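Local coordinates for putative DNA-binding protein (Ralstonia eutropha, PDB 2OBP), which probably binds DNA through a winged helix-turn-helix-like fold of helices and a two-stranded antiparallel hairpin, at residues Leu53-Val56 with Leu57-Gln61. Residues are numbered along the deposited sequence; the frame is centred on the assembly and turned at random. Where two conformers were deposited one is given.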
ATOM      1  N   LEU A  53       4.096  -6.826  -5.575  1.00 24.04           N
ATOM      2  CA  LEU A  53       3.220  -6.061  -4.679  1.00 22.20           C
ATOM      3  C   LEU A  53       3.031  -6.823  -3.374  1.00 22.22           C
ATOM      4  O   LEU A  53       3.098  -6.220  -2.282  1.00 22.77           O
ATOM      5  CB  LEU A  53       1.876  -5.719  -5.323  1.00 23.20           C
ATOM      6  CG  LEU A  53       0.886  -5.007  -4.353  1.00 21.78           C
ATOM      7  CD1 LEU A  53       1.385  -3.609  -3.891  1.00 24.17           C
ATOM      8  CD2 LEU A  53      -0.546  -4.930  -4.948  1.00 22.61           C
ATOM      9  N   ARG A  54       2.737  -8.116  -3.465  1.00 22.17           N
ATOM     10  CA  ARG A  54       2.516  -8.925  -2.253  1.00 24.04           C
ATOM     11  C   ARG A  54       3.723  -8.945  -1.320  1.00 22.74           C
ATOM     12  O   ARG A  54       3.573  -8.875  -0.104  1.00 25.77           O
ATOM     13  CB  ARG A  54       2.061 -10.335  -2.599  1.00 24.51           C
ATOM     14  CG  ARG A  54       0.614 -10.380  -3.154  1.00 30.14           C
ATOM     15  CD  ARG A  54       0.109 -11.769  -3.250  1.00 33.30           C
ATOM     16  NE  ARG A  54      -1.180 -11.875  -3.961  1.00 39.80           N
ATOM     17  CZ  ARG A  54      -2.386 -11.811  -3.384  1.00 41.87           C
ATOM     18  NH1 ARG A  54      -2.525 -11.601  -2.077  1.00 36.45           N
ATOM     19  NH2 ARG A  54      -3.475 -11.955  -4.134  1.00 43.71           N
ATOM     20  N   ARG A  55       4.924  -8.991  -1.909  1.00 23.51           N
ATOM     21  CA  ARG A  55       6.152  -8.971  -1.144  1.00 21.81           C
ATOM     22  C   ARG A  55       6.284  -7.647  -0.387  1.00 22.68           C
ATOM     23  O   ARG A  55       6.557  -7.613   0.811  1.00 22.97           O
ATOM     24  CB  ARG A  55       7.343  -9.194  -2.116  1.00 23.64           C
ATOM     25  CG  ARG A  55       8.734  -9.294  -1.480  1.00 24.09           C
ATOM     26  CD  ARG A  55       9.378  -7.956  -1.262  1.00 20.48           C
ATOM     27  NE  ARG A  55       9.800  -7.292  -2.508  1.00 25.99           N
ATOM     28  CZ  ARG A  55      10.378  -6.092  -2.595  1.00 31.12           C
ATOM     29  NH1 ARG A  55      10.611  -5.356  -1.533  1.00 27.36           N
ATOM     30  NH2 ARG A  55      10.754  -5.634  -3.787  1.00 28.80           N
ATOM     31  N   VAL A  56       6.101  -6.563  -1.126  1.00 21.24           N
ATOM     32  CA  VAL A  56       6.181  -5.222  -0.554  1.00 20.10           C
ATOM     33  C   VAL A  56       5.126  -5.024   0.558  1.00 19.22           C
ATOM     34  O   VAL A  56       5.426  -4.514   1.653  1.00 21.21           O
ATOM     35  CB  VAL A  56       6.034  -4.142  -1.644  1.00 22.51           C
ATOM     36  CG1 VAL A  56       5.768  -2.777  -1.031  1.00 20.36           C
ATOM     37  CG2 VAL A  56       7.276  -4.112  -2.599  1.00 20.28           C
ATOM     38  N   LEU A  57       3.898  -5.469   0.310  1.00 19.76           N
ATOM     39  CA  LEU A  57       2.859  -5.315   1.339  1.00 20.46           C
ATOM     40  C   LEU A  57       3.149  -6.142   2.553  1.00 21.37           C
ATOM     41  O   LEU A  57       2.804  -5.742   3.651  1.00 20.69           O
ATOM     42  CB  LEU A  57       1.469  -5.648   0.797  1.00 21.69           C
ATOM     43  CG  LEU A  57       0.897  -4.664  -0.251  1.00 21.92           C
ATOM     44  CD1 LEU A  57      -0.427  -5.207  -0.857  1.00 24.57           C
ATOM     45  CD2 LEU A  57       0.678  -3.274   0.366  1.00 21.74           C
ATOM     46  N   THR A  58       3.664  -7.359   2.383  1.00 21.78           N
ATOM     47  CA  THR A  58       4.035  -8.144   3.539  1.00 21.24           C
ATOM     48  C   THR A  58       5.043  -7.380   4.391  1.00 20.78           C
ATOM     49  O   THR A  58       4.976  -7.357   5.616  1.00 22.03           O
ATOM     50  CB  THR A  58       4.579  -9.533   3.159  1.00 21.57           C
ATOM     51  OG1 THR A  58       3.487 -10.295   2.574  1.00 22.57           O
ATOM     52  CG2 THR A  58       5.145 -10.251   4.385  1.00 22.25           C
ATOM     53  N   GLN A  59       6.013  -6.755   3.734  1.00 20.46           N
ATOM     54  CA  GLN A  59       7.030  -5.989   4.445  1.00 19.66           C
ATOM     55  C   GLN A  59       6.458  -4.737   5.098  1.00 22.42           C
ATOM     56  O   GLN A  59       6.840  -4.396   6.218  1.00 20.61           O
ATOM     57  CB  GLN A  59       8.163  -5.613   3.478  1.00 18.03           C
ATOM     58  CG  GLN A  59       8.997  -6.830   3.037  1.00 20.94           C
ATOM     59  CD  GLN A  59       9.997  -6.534   1.928  1.00 19.79           C
ATOM     60  OE1 GLN A  59       9.816  -5.568   1.175  1.00 24.57           O
ATOM     61  NE2 GLN A  59      11.073  -7.347   1.843  1.00 20.11           N
ATOM     62  N   LEU A  60       5.581  -4.021   4.396  1.00 23.78           N
ATOM     63  CA  LEU A  60       4.938  -2.840   5.010  1.00 23.00           C
ATOM     64  C   LEU A  60       3.994  -3.196   6.153  1.00 23.95           C
ATOM     65  O   LEU A  60       3.864  -2.410   7.121  1.00 23.61           O
ATOM     66  CB  LEU A  60       4.203  -1.986   3.955  1.00 21.18           C
ATOM     67  CG  LEU A  60       5.131  -1.344   2.915  1.00 23.40           C
ATOM     68  CD1 LEU A  60       4.276  -0.635   1.844  1.00 24.04           C
ATOM     69  CD2 LEU A  60       6.146  -0.391   3.611  1.00 22.54           C
ATOM     70  N   GLN A  61       3.306  -4.342   6.036  1.00 22.91           N
ATOM     71  CA  GLN A  61       2.431  -4.841   7.095  0.50 22.20           C
ATOM     72  C   GLN A  61       3.273  -5.207   8.327  1.00 22.39           C
ATOM     73  O   GLN A  61       2.959  -4.845   9.462  1.00 19.90           O
ATOM     74  CB  GLN A  61       1.625  -6.047   6.556  0.50 21.20           C
ATOM     75  CG  GLN A  61       0.400  -6.452   7.346  0.50 21.99           C
ATOM     76  CD  GLN A  61      -0.145  -7.792   6.918  0.50 21.45           C
ATOM     77  OE1 GLN A  61       0.589  -8.651   6.463  0.50 23.72           O
ATOM     78  NE2 GLN A  61      -1.454  -7.976   7.061  0.50 17.88           N
TER
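Leu53 and Leu57, one turn apart on helix 50-62, meet on its buried face: Leu53 CG lies 3.7 Å from Leu57 CD1, and Leu53 CD1 is 3.8 Å from Leu57 CG. Val56 and Leu60, also buried, run side by side in the same direction, with Val56 CG1 to Leu60 CD1 at 3.9 Å. Regular i to i+4 backbone bonds set this spacing; Leu57 N to Leu53 O and Leu60 N to Val56 O both measure 2.8 Å and are nearly straight.

At the rim, beside Ile18, the link is polar. Arg55 NH1 donates to Gln59 OE1 at 2.8 Å, with an N-H...O angle of 157°. The acceptor sits at the guanidinium edge, close to its plane, yet the amide plane is turned 74° from it. A bend at chi2 (-86°) brings Arg55 CD within 3.4 Å of Gln59 OE1; a second at chi3 turns the guanidinium back, and Val56 CG2 lies over the centre of one face, 3.6 Å from its plane. A salt bridge from the same NH1 to Asp15 probably limits rotation of the group. The looser outer side carries exposed Arg54 and Thr58, joined by Thr58 N to Arg54 O at 2.9 Å.

Leu53 and Val56 pack on Val21 of helix 16-28, Leu53 and Leu57 on helix 39-46, and Leu57 and Leu60 on strand 66-70. Between helix 39-46 and hairpin 66-70/76-80, helix 50-62 probably occupies the recognition-helix position of a winged helix-turn-helix.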